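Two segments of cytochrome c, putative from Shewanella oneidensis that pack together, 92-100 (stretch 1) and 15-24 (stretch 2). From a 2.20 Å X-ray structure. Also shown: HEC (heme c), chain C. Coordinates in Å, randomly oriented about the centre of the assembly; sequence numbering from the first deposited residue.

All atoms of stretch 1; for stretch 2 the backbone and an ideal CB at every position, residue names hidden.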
ATOM      1  N   ASP A  92      -5.251 -22.519 -10.566  1.00 34.14           N
ATOM      2  CA  ASP A  92      -6.124 -23.335  -9.755  1.00 34.30           C
ATOM      3  C   ASP A  92      -7.270 -22.572  -9.034  1.00 32.22           C
ATOM      4  O   ASP A  92      -7.079 -21.948  -7.930  1.00 30.73           O
ATOM      5  CB  ASP A  92      -5.278 -24.070  -8.736  1.00 35.21           C
ATOM      6  CG  ASP A  92      -6.044 -25.157  -8.027  1.00 39.78           C
ATOM      7  OD1 ASP A  92      -7.336 -25.200  -8.108  1.00 41.93           O
ATOM      8  OD2 ASP A  92      -5.418 -25.981  -7.294  1.00 48.12           O
ATOM      9  N   LYS A  93      -8.474 -22.751  -9.577  1.00 31.40           N
ATOM     10  CA  LYS A  93      -9.674 -22.079  -9.033  1.00 32.29           C
ATOM     11  C   LYS A  93     -10.003 -22.453  -7.609  1.00 32.29           C
ATOM     12  O   LYS A  93     -10.536 -21.631  -6.865  1.00 31.94           O
ATOM     13  CB  LYS A  93     -10.894 -22.213  -9.951  1.00 32.96           C
ATOM     14  CG  LYS A  93     -10.727 -21.435 -11.265  1.00 37.87           C
ATOM     15  CD  LYS A  93     -11.124 -22.342 -12.438  1.00 50.57           C
ATOM     16  CE  LYS A  93     -10.887 -21.710 -13.798  1.00 50.82           C
ATOM     17  NZ  LYS A  93     -12.247 -21.460 -14.265  1.00 55.54           N
ATOM     18  N   THR A  94      -9.704 -23.688  -7.193  1.00 32.08           N
ATOM     19  CA  THR A  94     -10.004 -24.014  -5.778  1.00 32.73           C
ATOM     20  C   THR A  94      -9.123 -23.314  -4.737  1.00 31.78           C
ATOM     21  O   THR A  94      -9.381 -23.447  -3.501  1.00 33.26           O
ATOM     22  CB  THR A  94     -10.004 -25.536  -5.513  1.00 32.40           C
ATOM     23  OG1 THR A  94      -8.661 -25.973  -5.610  1.00 33.25           O
ATOM     24  CG2 THR A  94     -10.664 -26.272  -6.682  1.00 31.93           C
ATOM     25  N   LYS A  95      -8.115 -22.596  -5.194  1.00 30.64           N
ATOM     26  CA  LYS A  95      -7.234 -21.838  -4.281  1.00 31.22           C
ATOM     27  C   LYS A  95      -7.597 -20.372  -4.067  1.00 30.13           C
ATOM     28  O   LYS A  95      -6.854 -19.633  -3.427  1.00 29.75           O
ATOM     29  CB  LYS A  95      -5.763 -21.916  -4.760  1.00 32.19           C
ATOM     30  CG  LYS A  95      -5.231 -23.369  -4.828  1.00 37.46           C
ATOM     31  CD  LYS A  95      -5.588 -24.155  -3.572  1.00 43.06           C
ATOM     32  CE  LYS A  95      -5.003 -25.623  -3.617  1.00 50.26           C
ATOM     33  NZ  LYS A  95      -5.064 -26.273  -2.251  1.00 49.58           N
ATOM     34  N   VAL A  96      -8.732 -19.923  -4.585  1.00 28.87           N
ATOM     35  CA  VAL A  96      -9.121 -18.518  -4.367  1.00 28.42           C
ATOM     36  C   VAL A  96      -9.696 -18.425  -3.005  1.00 29.99           C
ATOM     37  O   VAL A  96     -10.302 -19.380  -2.568  1.00 31.11           O
ATOM     38  CB  VAL A  96     -10.116 -18.096  -5.433  1.00 29.09           C
ATOM     39  CG1 VAL A  96     -10.630 -16.663  -5.217  1.00 25.21           C
ATOM     40  CG2 VAL A  96      -9.426 -18.287  -6.784  1.00 21.32           C
ATOM     41  N   ASP A  97      -9.470 -17.312  -2.301  1.00 29.05           N
ATOM     42  CA  ASP A  97     -10.111 -17.120  -1.018  1.00 29.35           C
ATOM     43  C   ASP A  97     -11.374 -16.267  -1.224  1.00 29.33           C
ATOM     44  O   ASP A  97     -11.281 -15.073  -1.527  1.00 31.88           O
ATOM     45  CB  ASP A  97      -9.080 -16.492  -0.039  1.00 27.31           C
ATOM     46  CG  ASP A  97      -9.635 -16.315   1.404  1.00 33.38           C
ATOM     47  OD1 ASP A  97     -10.905 -16.295   1.627  1.00 28.98           O
ATOM     48  OD2 ASP A  97      -8.842 -16.166   2.391  1.00 30.28           O
ATOM     49  N   CYS A  98     -12.533 -16.900  -1.158  1.00 29.47           N
ATOM     50  CA  CYS A  98     -13.827 -16.269  -1.342  1.00 31.19           C
ATOM     51  C   CYS A  98     -14.329 -15.715  -0.096  1.00 31.70           C
ATOM     52  O   CYS A  98     -15.150 -14.849  -0.150  1.00 36.13           O
ATOM     53  CB  CYS A  98     -14.932 -17.230  -1.820  1.00 30.24           C
ATOM     54  SG  CYS A  98     -14.463 -17.909  -3.388  1.00 31.49           S
ATOM     55  N   LEU A  99     -13.823 -16.172   1.035  1.00 31.29           N
ATOM     56  CA  LEU A  99     -14.315 -15.717   2.337  1.00 28.54           C
ATOM     57  C   LEU A  99     -13.742 -14.407   2.873  1.00 28.39           C
ATOM     58  O   LEU A  99     -14.434 -13.695   3.659  1.00 26.82           O
ATOM     59  CB  LEU A  99     -14.041 -16.829   3.350  1.00 27.35           C
ATOM     60  CG  LEU A  99     -14.613 -18.157   2.879  1.00 27.89           C
ATOM     61  CD1 LEU A  99     -14.045 -19.259   3.826  1.00 28.97           C
ATOM     62  CD2 LEU A  99     -16.185 -18.142   2.836  1.00 22.73           C
ATOM     63  N   ILE A 100     -12.495 -14.100   2.502  1.00 25.94           N
ATOM     64  CA  ILE A 100     -11.877 -12.941   3.084  1.00 26.18           C
ATOM     65  C   ILE A 100     -12.679 -11.636   2.732  1.00 27.59           C
ATOM     66  O   ILE A 100     -12.857 -10.755   3.585  1.00 28.20           O
ATOM     67  CB  ILE A 100     -10.374 -12.879   2.760  1.00 27.40           C
ATOM     68  CG1 ILE A 100      -9.650 -11.703   3.469  1.00 28.17           C
ATOM     69  CG2 ILE A 100     -10.149 -12.803   1.277  1.00 23.74           C
ATOM     70  CD1 ILE A 100      -9.360 -12.040   4.855  1.00 35.36           C
ATOM     71  N   UNK A  15      -9.565 -24.158   3.625  1.00 36.01           N
ATOM     72  CA  UNK A  15     -10.146 -23.086   2.822  1.00 34.37           C
ATOM     73  C   UNK A  15     -10.576 -23.555   1.457  1.00 32.74           C
ATOM     74  O   UNK A  15     -11.685 -23.250   1.052  1.00 31.32           O
ATOM     75  CB  UNK A  15      -9.148 -21.936   2.673  1.00 34.37           C
ATOM     76  N   UNK A  16      -9.723 -24.326   0.760  1.00 32.50           N
ATOM     77  CA  UNK A  16     -10.063 -24.784  -0.612  1.00 33.80           C
ATOM     78  C   UNK A  16     -11.236 -25.679  -0.654  1.00 33.76           C
ATOM     79  O   UNK A  16     -11.878 -25.708  -1.691  1.00 33.20           O
ATOM     80  CB  UNK A  16      -8.880 -25.513  -1.253  1.00 33.80           C
ATOM     81  N   UNK A  17     -11.491 -26.437   0.415  1.00 34.20           N
ATOM     82  CA  UNK A  17     -12.751 -27.209   0.480  1.00 36.22           C
ATOM     83  C   UNK A  17     -13.996 -26.333   0.498  1.00 34.95           C
ATOM     84  O   UNK A  17     -15.084 -26.736   0.026  1.00 33.91           O
ATOM     85  CB  UNK A  17     -12.752 -28.098   1.725  1.00 36.22           C
ATOM     86  N   UNK A  18     -13.873 -25.195   1.186  1.00 35.31           N
ATOM     87  CA  UNK A  18     -14.925 -24.223   1.111  1.00 34.97           C
ATOM     88  C   UNK A  18     -15.008 -23.747  -0.307  1.00 33.49           C
ATOM     89  O   UNK A  18     -16.091 -23.711  -0.860  1.00 33.09           O
ATOM     90  CB  UNK A  18     -14.695 -23.062   2.080  1.00 34.97           C
ATOM     91  N   UNK A  19     -13.863 -23.419  -0.907  1.00 32.72           N
ATOM     92  CA  UNK A  19     -13.895 -22.760  -2.200  1.00 30.70           C
ATOM     93  C   UNK A  19     -14.435 -23.729  -3.213  1.00 32.22           C
ATOM     94  O   UNK A  19     -15.137 -23.316  -4.164  1.00 31.83           O
ATOM     95  CB  UNK A  19     -12.511 -22.253  -2.610  1.00 30.70           C
ATOM     96  N   UNK A  20     -14.011 -24.989  -3.095  1.00 34.23           N
ATOM     97  CA  UNK A  20     -14.512 -25.957  -4.039  1.00 35.41           C
ATOM     98  C   UNK A  20     -16.042 -26.125  -4.032  1.00 35.74           C
ATOM     99  O   UNK A  20     -16.654 -26.308  -5.107  1.00 35.59           O
ATOM    100  CB  UNK A  20     -13.850 -27.307  -3.755  1.00 35.41           C
ATOM    101  N   UNK A  21     -16.656 -25.900  -2.882  1.00 35.13           N
ATOM    102  CA  UNK A  21     -18.108 -25.693  -2.891  1.00 36.17           C
ATOM    103  C   UNK A  21     -18.587 -24.447  -3.689  1.00 35.57           C
ATOM    104  O   UNK A  21     -19.425 -24.597  -4.644  1.00 34.19           O
ATOM    105  CB  UNK A  21     -18.592 -25.574  -1.444  1.00 36.17           C
ATOM    106  N   UNK A  22     -18.070 -23.249  -3.327  1.00 32.08           N
ATOM    107  CA  UNK A  22     -18.456 -21.988  -3.993  1.00 31.44           C
ATOM    108  C   UNK A  22     -18.424 -22.121  -5.521  1.00 31.52           C
ATOM    109  O   UNK A  22     -19.301 -21.665  -6.248  1.00 33.33           O
ATOM    110  CB  UNK A  22     -17.527 -20.854  -3.556  1.00 31.44           C
ATOM    111  N   UNK A  23     -17.404 -22.768  -6.013  1.00 32.11           N
ATOM    112  CA  UNK A  23     -17.316 -23.024  -7.453  1.00 33.26           C
ATOM    113  C   UNK A  23     -18.435 -23.932  -8.040  1.00 32.64           C
ATOM    114  O   UNK A  23     -18.591 -23.939  -9.178  1.00 33.15           O
ATOM    115  CB  UNK A  23     -15.957 -23.662  -7.747  1.00 33.26           C
ATOM    116  N   UNK A  24     -19.186 -24.714  -7.292  1.00 33.89           N
ATOM    117  CA  UNK A  24     -20.289 -25.457  -7.973  1.00 35.49           C
ATOM    118  C   UNK A  24     -21.278 -24.428  -8.612  1.00 36.13           C
ATOM    119  O   UNK A  24     -21.960 -24.740  -9.588  1.00 37.82           O
ATOM    120  CB  UNK A  24     -21.023 -26.364  -6.983  1.00 35.49           C
TER
HETATM  121 FE   HEC C 801     -23.357 -17.766  -3.572  1.00 35.79          FE
HETATM  122  CHA HEC C 801     -25.144 -15.003  -4.121  1.00 32.43           C
HETATM  123  CHB HEC C 801     -20.672 -15.912  -2.529  1.00 25.74           C
HETATM  124  CHC HEC C 801     -21.757 -20.610  -2.441  1.00 29.28           C
HETATM  125  CHD HEC C 801     -25.615 -19.696  -5.236  1.00 27.71           C
HETATM  126  NA  HEC C 801     -22.943 -15.785  -3.382  1.00 32.92           N
HETATM  127  C1A HEC C 801     -23.875 -14.808  -3.597  1.00 34.06           C
HETATM  128  C2A HEC C 801     -23.249 -13.560  -3.277  1.00 34.27           C
HETATM  129  C3A HEC C 801     -22.008 -13.809  -2.826  1.00 32.10           C
HETATM  130  C4A HEC C 801     -21.793 -15.226  -2.900  1.00 31.68           C
HETATM  131  CMA HEC C 801     -20.981 -12.776  -2.291  1.00 33.64           C
HETATM  132  CAA HEC C 801     -23.949 -12.167  -3.372  1.00 35.64           C
HETATM  133  CBA HEC C 801     -24.402 -11.978  -1.905  1.00 46.04           C
HETATM  134  CGA HEC C 801     -25.208 -10.741  -1.739  1.00 52.31           C
HETATM  135  O1A HEC C 801     -25.553 -10.439  -0.548  1.00 59.18           O
HETATM  136  O2A HEC C 801     -25.487 -10.090  -2.788  1.00 53.82           O
HETATM  137  NB  HEC C 801     -21.547 -18.216  -2.634  1.00 35.87           N
HETATM  138  C1B HEC C 801     -20.587 -17.261  -2.339  1.00 32.80           C
HETATM  139  C2B HEC C 801     -19.466 -17.967  -1.733  1.00 36.12           C
HETATM  140  C3B HEC C 801     -19.783 -19.264  -1.708  1.00 33.91           C
HETATM  141  C4B HEC C 801     -21.098 -19.434  -2.251  1.00 35.11           C
HETATM  142  CMB HEC C 801     -18.161 -17.294  -1.235  1.00 24.45           C
HETATM  143  CAB HEC C 801     -18.971 -20.381  -1.058  1.00 32.35           C
HETATM  144  CBB HEC C 801     -18.815 -20.135   0.260  1.00 32.17           C
HETATM  145  NC  HEC C 801     -23.651 -19.732  -3.768  1.00 34.66           N
HETATM  146  C1C HEC C 801     -22.860 -20.743  -3.260  1.00 34.04           C
HETATM  147  C2C HEC C 801     -23.403 -22.000  -3.692  1.00 31.02           C
HETATM  148  C3C HEC C 801     -24.476 -21.741  -4.471  1.00 35.06           C
HETATM  149  C4C HEC C 801     -24.630 -20.309  -4.544  1.00 32.93           C
HETATM  150  CMC HEC C 801     -22.766 -23.389  -3.328  1.00 27.04           C
HETATM  151  CAC HEC C 801     -25.431 -22.765  -5.229  1.00 34.27           C
HETATM  152  CBC HEC C 801     -25.866 -23.917  -4.664  1.00 31.82           C
HETATM  153  ND  HEC C 801     -25.118 -17.407  -4.510  1.00 30.60           N
HETATM  154  C1D HEC C 801     -25.881 -18.358  -5.142  1.00 34.60           C
HETATM  155  C2D HEC C 801     -27.033 -17.702  -5.771  1.00 34.83           C
HETATM  156  C3D HEC C 801     -26.874 -16.279  -5.396  1.00 28.97           C
HETATM  157  C4D HEC C 801     -25.669 -16.180  -4.621  1.00 29.48           C
HETATM  158  CMD HEC C 801     -28.185 -18.298  -6.634  1.00 29.74           C
HETATM  159  CAD HEC C 801     -27.804 -15.145  -5.860  1.00 31.41           C
HETATM  160  CBD HEC C 801     -27.314 -14.856  -7.268  1.00 32.33           C
HETATM  161  CGD HEC C 801     -28.249 -13.888  -8.009  1.00 40.75           C
HETATM  162  O1D HEC C 801     -29.335 -14.296  -8.556  1.00 41.19           O
HETATM  163  O2D HEC C 801     -27.932 -12.663  -8.028  1.00 41.46           O

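Stretch 2 is helical, and the positions that face stretch 1 recur along one side of it.

Position 15 has helical backbone angles. CA-to-CB would point toward stretch 1, but nothing there lies within 5.5 Å of the ideal CB. Stretch 1 sets no demand. The residue is Gly-15.

Position 16 points toward stretch 1 and is tight: the ideal CB is 3.1 Å from Thr-94 O and 4.0 Å from Lys-95 NZ. A small residue suits, and one with an acceptor could use the amine. Ala, Ser or Thr are candidates. It is Ser-16. Lys-95 NZ donates to Ser-16 OG at 3.2 Å, and Ser-16 CA makes a CA-H...O contact of 3.3 Å with Thr-94 O.

Position 17 points away, so polar residues are acceptable. It is Glu-17, with no contact to stretch 1.

Position 18 points toward stretch 1, its ideal CB 4.2 Å from Leu-99 CD1. An aliphatic side chain suits: Val, Ile or Leu. It is Val-18, whose CG1 packs 3.9 Å from Leu-99 CD1.

Position 19 faces carbonyls: the ideal CB is 3.5 Å from Thr-94 O and 3.6 Å from Val-96 O. A short donor is favoured, so Ser or Thr. It is Thr-19. With chi1 in m, OG1 donates to Val-96 O at 2.6 Å. A water donates to Thr-19 OG1 at 3.0 Å and accepts from Cys-98 N at 2.8 Å, bridging the stretches.

Position 20 points sideways, with Thr-94 CG2 4.4 Å from the ideal CB. Small or medium residues would fit. It is Thr-20; its CG2 lies 3.8 Å from Thr-94 CB.

Position 21 is out of reach and loosely constrained. It is Gln-21.

Position 22 points toward stretch 1, its ideal CB 4.3 Å from Cys-98 SG. HEC CAB is about 2.9 Å from the ideal CB, too close for an unbonded side-chain carbon but right for a one-atom link, so Cys is strongly favoured. It is Cys-22: SG bonds HEC CAB at 1.9 Å and lies 4.1 Å from Cys-98 CB.

Position 23 points toward stretch 1 but has nothing within 5.5 Å of its ideal CB. A longer apolar chain such as Leu or Met could reach across. It is Leu-23, whose CD1 sits 3.8 Å from Thr-94 CG2.

Position 24 is out of reach, so many residues suit. It is Thr-24, whose OG1 donates to Gln-21 O at 2.5 Å.

Stretch 2 15-24: GSEVTTQCLT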
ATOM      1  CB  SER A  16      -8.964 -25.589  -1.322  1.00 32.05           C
ATOM      2  OG  SER A  16      -7.763 -24.974  -1.062  1.00 38.45           O
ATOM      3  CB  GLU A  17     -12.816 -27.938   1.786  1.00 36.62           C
ATOM      4  CG  GLU A  17     -12.225 -29.302   1.767  1.00 45.11           C
ATOM      5  CD  GLU A  17     -12.289 -29.866   3.172  1.00 52.32           C
ATOM      6  OE1 GLU A  17     -13.354 -30.355   3.538  1.00 55.46           O
ATOM      7  OE2 GLU A  17     -11.315 -29.738   3.925  1.00 57.70           O
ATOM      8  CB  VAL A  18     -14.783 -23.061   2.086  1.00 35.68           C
ATOM      9  CG1 VAL A  18     -15.925 -22.035   1.881  1.00 34.59           C
ATOM     10  CG2 VAL A  18     -14.827 -23.588   3.548  1.00 35.28           C
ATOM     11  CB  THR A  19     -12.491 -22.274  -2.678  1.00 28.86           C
ATOM     12  OG1 THR A  19     -12.109 -21.179  -1.887  1.00 29.48           O
ATOM     13  CG2 THR A  19     -12.573 -21.613  -4.109  1.00 24.76           C
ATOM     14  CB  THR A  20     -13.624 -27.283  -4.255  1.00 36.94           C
ATOM     15  OG1 THR A  20     -14.397 -28.499  -4.157  1.00 38.50           O
ATOM     16  CG2 THR A  20     -12.506 -27.428  -3.393  1.00 34.08           C
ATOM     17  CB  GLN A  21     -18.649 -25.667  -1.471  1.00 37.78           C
ATOM     18  CG  GLN A  21     -18.662 -27.138  -0.867  1.00 44.26           C
ATOM     19  CD  GLN A  21     -19.269 -28.155  -1.862  1.00 53.05           C
ATOM     20  OE1 GLN A  21     -20.409 -27.966  -2.335  1.00 53.66           O
ATOM     21  NE2 GLN A  21     -18.494 -29.210  -2.210  1.00 53.19           N
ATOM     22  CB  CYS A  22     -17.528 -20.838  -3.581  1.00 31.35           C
ATOM     23  SG  CYS A  22     -17.287 -20.641  -1.813  1.00 29.95           S
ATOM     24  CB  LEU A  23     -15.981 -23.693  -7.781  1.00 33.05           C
ATOM     25  CG  LEU A  23     -14.737 -22.966  -7.299  1.00 34.40           C
ATOM     26  CD1 LEU A  23     -13.538 -23.933  -7.365  1.00 35.44           C
ATOM     27  CD2 LEU A  23     -14.496 -21.821  -8.208  1.00 33.99           C
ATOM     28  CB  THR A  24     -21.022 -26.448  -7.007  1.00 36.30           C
ATOM     29  OG1 THR A  24     -21.370 -25.804  -5.757  1.00 34.42           O
ATOM     30  CG2 THR A  24     -20.051 -27.611  -6.564  1.00 32.50           C
TER
HETATM   31  O   HOH W   1     -12.931 -19.307   0.312  1.00 29.41           O
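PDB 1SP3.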